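Uncharacterized protein (Bacteroides uniformis, PDB 4JPQ) is of unknown function but probably binds carbohydrate through a domain of carbohydrate-binding family 9. Local coordinates at residues A[62-67]-A[157-162]; A[15-20]-A[134-139]. One frame throughout, in Å; residues are numbered along the deposited sequence.

Interaction 1. Residues A[62-67]-A[157-162]; sequences ILLHYK and LVMVIP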
loop_
_atom_site.group_PDB
_atom_site.type_symbol
_atom_site.label_atom_id
_atom_site.label_comp_id
_atom_site.label_asym_id
_atom_site.label_seq_id
_atom_site.Cartn_x
_atom_site.Cartn_y
_atom_site.Cartn_z
ATOM N N ILE A 62 2.152 -0.672 11.542
ATOM C CA ILE A 62 2.208 -1.631 10.438
ATOM C C ILE A 62 3.383 -1.197 9.568
ATOM O O ILE A 62 3.481 -0.017 9.218
ATOM C CB ILE A 62 0.951 -1.612 9.545
ATOM C CG1 ILE A 62 -0.283 -1.969 10.367
ATOM C CG2 ILE A 62 1.106 -2.597 8.380
ATOM C CD1 ILE A 62 -1.593 -1.805 9.625
ATOM N N LEU A 63 4.214 -2.169 9.190
ATOM C CA LEU A 63 5.396 -1.970 8.383
ATOM C C LEU A 63 5.196 -2.641 7.030
ATOM O O LEU A 63 5.014 -3.859 6.975
ATOM C CB LEU A 63 6.593 -2.616 9.081
ATOM C CG LEU A 63 6.871 -2.207 10.523
ATOM C CD1 LEU A 63 8.117 -2.921 11.014
ATOM C CD2 LEU A 63 7.034 -0.702 10.663
ATOM N N LEU A 64 5.242 -1.853 5.950
ATOM C CA LEU A 64 5.110 -2.341 4.564
ATOM C C LEU A 64 6.353 -2.037 3.760
ATOM O O LEU A 64 6.881 -0.935 3.867
ATOM C CB LEU A 64 3.990 -1.628 3.826
ATOM C CG LEU A 64 2.555 -1.908 4.148
ATOM C CD1 LEU A 64 1.685 -0.965 3.336
ATOM C CD2 LEU A 64 2.226 -3.353 3.830
ATOM N N HIS A 65 6.753 -2.994 2.918
ATOM C CA HIS A 65 7.904 -2.875 2.052
ATOM C C HIS A 65 7.535 -3.488 0.708
ATOM O O HIS A 65 7.232 -4.670 0.652
ATOM C CB HIS A 65 9.115 -3.578 2.687
ATOM C CG HIS A 65 10.370 -3.482 1.876
ATOM N ND1 HIS A 65 11.222 -4.546 1.682
ATOM C CD2 HIS A 65 10.890 -2.458 1.167
ATOM C CE1 HIS A 65 12.225 -4.176 0.911
ATOM N NE2 HIS A 65 12.050 -2.912 0.588
ATOM N N TYR A 66 7.516 -2.662 -0.335
ATOM C CA TYR A 66 7.230 -3.061 -1.704
ATOM C C TYR A 66 8.504 -3.019 -2.521
ATOM O O TYR A 66 9.312 -2.099 -2.346
ATOM C CB TYR A 66 6.287 -2.053 -2.367
ATOM C CG TYR A 66 4.886 -1.999 -1.837
ATOM C CD1 TYR A 66 4.554 -1.147 -0.780
ATOM C CD2 TYR A 66 3.863 -2.761 -2.426
ATOM C CE1 TYR A 66 3.247 -1.072 -0.300
ATOM C CE2 TYR A 66 2.555 -2.691 -1.953
ATOM C CZ TYR A 66 2.253 -1.844 -0.895
ATOM O OH TYR A 66 0.977 -1.765 -0.410
ATOM N N LYS A 67 8.654 -3.974 -3.441
ATOM C CA LYS A 67 9.752 -4.005 -4.430
ATOM C C LYS A 67 9.094 -4.064 -5.810
ATOM O O LYS A 67 8.199 -4.872 -6.025
ATOM C CB LYS A 67 10.649 -5.215 -4.232
ATOM C CG LYS A 67 11.559 -5.150 -3.013
ATOM C CD LYS A 67 12.221 -6.493 -2.695
ATOM C CE LYS A 67 13.130 -7.028 -3.797
ATOM N NZ LYS A 67 13.833 -8.255 -3.329
ATOM N N LEU A 157 9.868 0.823 -1.945
ATOM C CA LEU A 157 9.123 1.793 -1.157
ATOM C C LEU A 157 8.641 1.193 0.150
ATOM O O LEU A 157 8.246 0.032 0.173
ATOM C CB LEU A 157 7.936 2.318 -1.970
ATOM C CG LEU A 157 7.030 3.378 -1.313
ATOM C CD1 LEU A 157 6.575 4.405 -2.333
ATOM C CD2 LEU A 157 5.837 2.795 -0.558
ATOM N N VAL A 158 8.628 2.031 1.199
ATOM C CA VAL A 158 8.253 1.649 2.540
ATOM C C VAL A 158 7.262 2.622 3.130
ATOM O O VAL A 158 7.373 3.824 2.912
ATOM C CB VAL A 158 9.498 1.620 3.449
ATOM C CG1 VAL A 158 9.151 1.556 4.940
ATOM C CG2 VAL A 158 10.376 0.450 3.065
HETATM N N MSE A 159 6.314 2.072 3.882
HETATM C CA MSE A 159 5.324 2.835 4.624
HETATM C C MSE A 159 5.307 2.287 6.026
HETATM O O MSE A 159 5.234 1.067 6.217
HETATM C CB MSE A 159 3.915 2.682 4.031
HETATM C CG MSE A 159 3.751 3.447 2.727
HETATM SE SE MSE A 159 1.851 3.482 2.233
HETATM C CE MSE A 159 1.748 2.089 0.835
ATOM N N VAL A 160 5.388 3.179 7.010
ATOM C CA VAL A 160 5.269 2.838 8.437
ATOM C C VAL A 160 3.954 3.510 8.864
ATOM O O VAL A 160 3.896 4.732 8.991
ATOM C CB VAL A 160 6.458 3.357 9.250
ATOM C CG1 VAL A 160 6.329 2.971 10.717
ATOM C CG2 VAL A 160 7.755 2.830 8.665
ATOM N N ILE A 161 2.901 2.714 9.019
ATOM C CA ILE A 161 1.552 3.217 9.308
ATOM C C ILE A 161 1.219 3.057 10.799
ATOM O O ILE A 161 0.932 1.942 11.236
ATOM C CB ILE A 161 0.507 2.483 8.431
ATOM C CG1 ILE A 161 0.804 2.714 6.943
ATOM C CG2 ILE A 161 -0.909 2.956 8.753
ATOM C CD1 ILE A 161 0.033 1.804 6.007
ATOM N N PRO A 162 1.274 4.157 11.588
ATOM C CA PRO A 162 0.896 4.009 12.997
ATOM C C PRO A 162 -0.590 3.725 13.151
ATOM O O PRO A 162 -1.401 4.161 12.331
ATOM C CB PRO A 162 1.233 5.381 13.612
ATOM C CG PRO A 162 2.175 5.994 12.652
ATOM C CD PRO A 162 1.644 5.559 11.319
#
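I62, L64 and Y66 pair with I161, M159 and L157 as the hydrogen-bonded positions of two neighbouring antiparallel strands, whose segment axes run 169° apart. In each pair both the N-H and the C=O are used, giving six backbone bonds. Y66 N reaches L157 O at 2.8 Å, nearly in line with the carbonyl, whereas I62 N stands above the carbonyl plane of I161 at 2.9 Å from its O. The other backbone groups turn outward: L63 bonds with A56 and H65 with R54, while V158 bonds with W138 and V160 with K136.

The side-chain contacts between the two strands are mostly apolar. On the face carrying L64 and Y66, the selenomethionine at M159 bends at chi3 and sets its CE 3.7 Å from Y66 CE1 and 3.9 Å from L64 CD1. F92 of strand 89-95 covers L64, Y66 and I161. An alanine in place of Y66 would probably open a gap beside M159 CE and leave E91 O without the weak bond from the phenol OH. On the other face L63 CD2 lies 3.7 Å from V160 CG1, and H65 CD2 comes to 3.5 Å from V158 CG2.

The polar ring atoms of H65 are met outside the pairing, NE2 by E156 OE1 and ND1 by R54 NE. Since an N-H of R54 points at ND1, NE2 is likely to carry the proton toward E156. Every touching residue is buried, and the chemistry differs by face: L64 and Y66 pack on F92 within the presumed sandwich, while H65, under helix 23-29, has both imidazole nitrogens matched.

Interaction 2. Residues A[15-20]-A[134-139]; sequences TASPEG and MVKRWS
With CG anti to its carbonyl carbon (chi1 -61°) and the rest of the chain extended, K136 reaches from its strand along the 15-20 loop to S17. There OG, anti to the S17 backbone N (chi1 175°), receives a hydrogen bond from K136 NZ at 2.6 Å, a length that carries no extra weight at this resolution. S17 OG also bonds to E61 OE2, so the hydroxyl is held between an ammonium and a carboxylate.

E19 crosses the lysine obliquely, its chain bent at chi2. Its OE2 forms a salt bridge with K136 NZ, but at 3.4 Å the hydrogen bond within it is weak. The other carboxylate oxygen, OE1, lies beside the methylene part of the lysine, 3.7 Å from K136 CD. P18 O approaches that same CD at 3.5 Å, so the aliphatic stem is bordered by loop atoms as well as the charged end.

Farther along, G20 comes against the next strand residue on this side: its C is 3.6 Å from W138 CB, while the indole leads away from the loop. R137 points away from the loop; its NE bonds to V135 O at 3.1 Å, and NH1 is taken by G111 O and D80.

The lysine charge is thus met by one neutral oxygen and a more distant carboxylate at a partly exposed surface, with E61 in the second shell; this implies a polar tie between loop and strand that is probably moderated by solvent.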
loop_
_atom_site.group_PDB
_atom_site.type_symbol
_atom_site.label_atom_id
_atom_site.label_comp_id
_atom_site.label_asym_id
_atom_site.label_seq_id
_atom_site.Cartn_x
_atom_site.Cartn_y
_atom_site.Cartn_z
ATOM N N THR A 15 11.481 -0.959 20.448
ATOM C CA THR A 15 11.165 -0.031 21.564
ATOM C C THR A 15 10.565 1.298 21.075
ATOM O O THR A 15 9.713 1.873 21.755
ATOM C CB THR A 15 12.392 0.331 22.423
ATOM O OG1 THR A 15 13.422 0.884 21.598
ATOM C CG2 THR A 15 12.912 -0.884 23.172
ATOM N N ALA A 16 11.024 1.762 19.908
ATOM C CA ALA A 16 10.598 3.025 19.303
ATOM C C ALA A 16 10.107 2.810 17.874
ATOM O O ALA A 16 10.287 1.748 17.281
ATOM C CB ALA A 16 11.740 4.044 19.318
ATOM N N SER A 17 9.489 3.857 17.341
ATOM C CA SER A 17 8.988 3.868 15.981
ATOM C C SER A 17 10.174 3.860 14.999
ATOM O O SER A 17 11.035 4.745 15.079
ATOM C CB SER A 17 8.171 5.140 15.734
ATOM O OG SER A 17 7.754 5.237 14.385
ATOM N N PRO A 18 10.234 2.871 14.087
ATOM C CA PRO A 18 11.303 2.843 13.090
ATOM C C PRO A 18 11.103 3.872 11.977
ATOM O O PRO A 18 9.960 4.216 11.637
ATOM C CB PRO A 18 11.179 1.446 12.497
ATOM C CG PRO A 18 9.737 1.146 12.613
ATOM C CD PRO A 18 9.332 1.720 13.931
ATOM N N GLU A 19 12.223 4.356 11.440
ATOM C CA GLU A 19 12.224 5.280 10.309
ATOM C C GLU A 19 12.191 4.430 9.046
ATOM O O GLU A 19 12.698 3.312 9.039
ATOM C CB GLU A 19 13.439 6.215 10.357
ATOM C CG GLU A 19 13.395 7.186 11.546
ATOM C CD GLU A 19 12.261 8.223 11.496
ATOM O OE1 GLU A 19 11.631 8.435 10.429
ATOM O OE2 GLU A 19 12.002 8.858 12.538
ATOM N N GLY A 20 11.564 4.958 7.998
ATOM C CA GLY A 20 11.377 4.240 6.748
ATOM C C GLY A 20 12.618 3.627 6.136
ATOM O O GLY A 20 12.573 2.454 5.741
HETATM N N MSE A 134 1.854 11.476 10.242
HETATM C CA MSE A 134 2.047 10.253 11.036
HETATM C C MSE A 134 2.667 9.120 10.235
HETATM O O MSE A 134 3.443 8.341 10.789
HETATM C CB MSE A 134 0.725 9.719 11.613
HETATM C CG MSE A 134 0.168 10.522 12.768
HETATM SE SE MSE A 134 -1.703 9.948 13.052
HETATM C CE MSE A 134 -2.158 11.491 14.191
ATOM N N VAL A 135 2.341 9.019 8.948
ATOM C CA VAL A 135 2.822 7.904 8.111
ATOM C C VAL A 135 4.210 8.213 7.587
ATOM O O VAL A 135 4.376 9.075 6.726
ATOM C CB VAL A 135 1.880 7.586 6.931
ATOM C CG1 VAL A 135 2.425 6.413 6.118
ATOM C CG2 VAL A 135 0.473 7.279 7.437
ATOM N N LYS A 136 5.197 7.509 8.128
ATOM C CA LYS A 136 6.581 7.676 7.719
ATOM C C LYS A 136 6.735 6.869 6.450
ATOM O O LYS A 136 6.120 5.815 6.301
ATOM C CB LYS A 136 7.558 7.207 8.798
ATOM C CG LYS A 136 7.439 7.967 10.106
ATOM C CD LYS A 136 8.214 7.236 11.203
ATOM C CE LYS A 136 8.192 7.994 12.521
ATOM N NZ LYS A 136 9.087 7.357 13.520
ATOM N N ARG A 137 7.542 7.401 5.539
ATOM C CA ARG A 137 7.785 6.815 4.238
ATOM C C ARG A 137 9.240 6.900 3.830
ATOM O O ARG A 137 10.000 7.715 4.369
ATOM C CB ARG A 137 7.013 7.609 3.212
ATOM C CG ARG A 137 5.513 7.483 3.305
ATOM C CD ARG A 137 4.840 8.709 2.715
ATOM N NE ARG A 137 4.569 9.785 3.681
ATOM C CZ ARG A 137 4.160 11.020 3.363
ATOM N NH1 ARG A 137 4.030 11.421 2.093
ATOM N NH2 ARG A 137 3.910 11.886 4.334
ATOM N N TRP A 138 9.595 6.063 2.853
ATOM C CA TRP A 138 10.914 6.080 2.214
ATOM C C TRP A 138 10.805 5.396 0.856
ATOM O O TRP A 138 10.112 4.383 0.733
ATOM C CB TRP A 138 11.982 5.369 3.071
ATOM C CG TRP A 138 13.285 5.124 2.322
ATOM C CD1 TRP A 138 14.347 5.979 2.219
ATOM C CD2 TRP A 138 13.615 3.982 1.527
ATOM N NE1 TRP A 138 15.331 5.426 1.433
ATOM C CE2 TRP A 138 14.908 4.206 0.984
ATOM C CE3 TRP A 138 12.952 2.783 1.228
ATOM C CZ2 TRP A 138 15.564 3.262 0.162
ATOM C CZ3 TRP A 138 13.608 1.833 0.390
ATOM C CH2 TRP A 138 14.900 2.088 -0.127
ATOM N N SER A 139 11.509 5.941 -0.132
ATOM C CA SER A 139 11.611 5.332 -1.458
ATOM C C SER A 139 13.016 5.468 -2.015
ATOM O O SER A 139 13.731 6.405 -1.677
ATOM C CB SER A 139 10.627 5.961 -2.435
ATOM O OG SER A 139 10.801 5.419 -3.737
#

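How the interactions relate
Strand 152-162 is the shared element: it pairs with strand 61-70 in interaction 1 and, along its other edge, with strand 136-139, which carries half of interaction 2. The junction is direct, made by backbone hydrogen bonds between the last two of these strands. The centres of the contacts lie about 8 Å apart, interaction 1 buried and interaction 2 at the surface. Along the chain the order is 15-20, 62-67, 134-139, 157-162, so the two contacts cross in sequence, the segments of one alternating with those of the other. The loop before helix 23-29 also touches strand 61-70 through P18 on L63, and thus borders three adjoining strands of the presumed carbohydrate-binding domain.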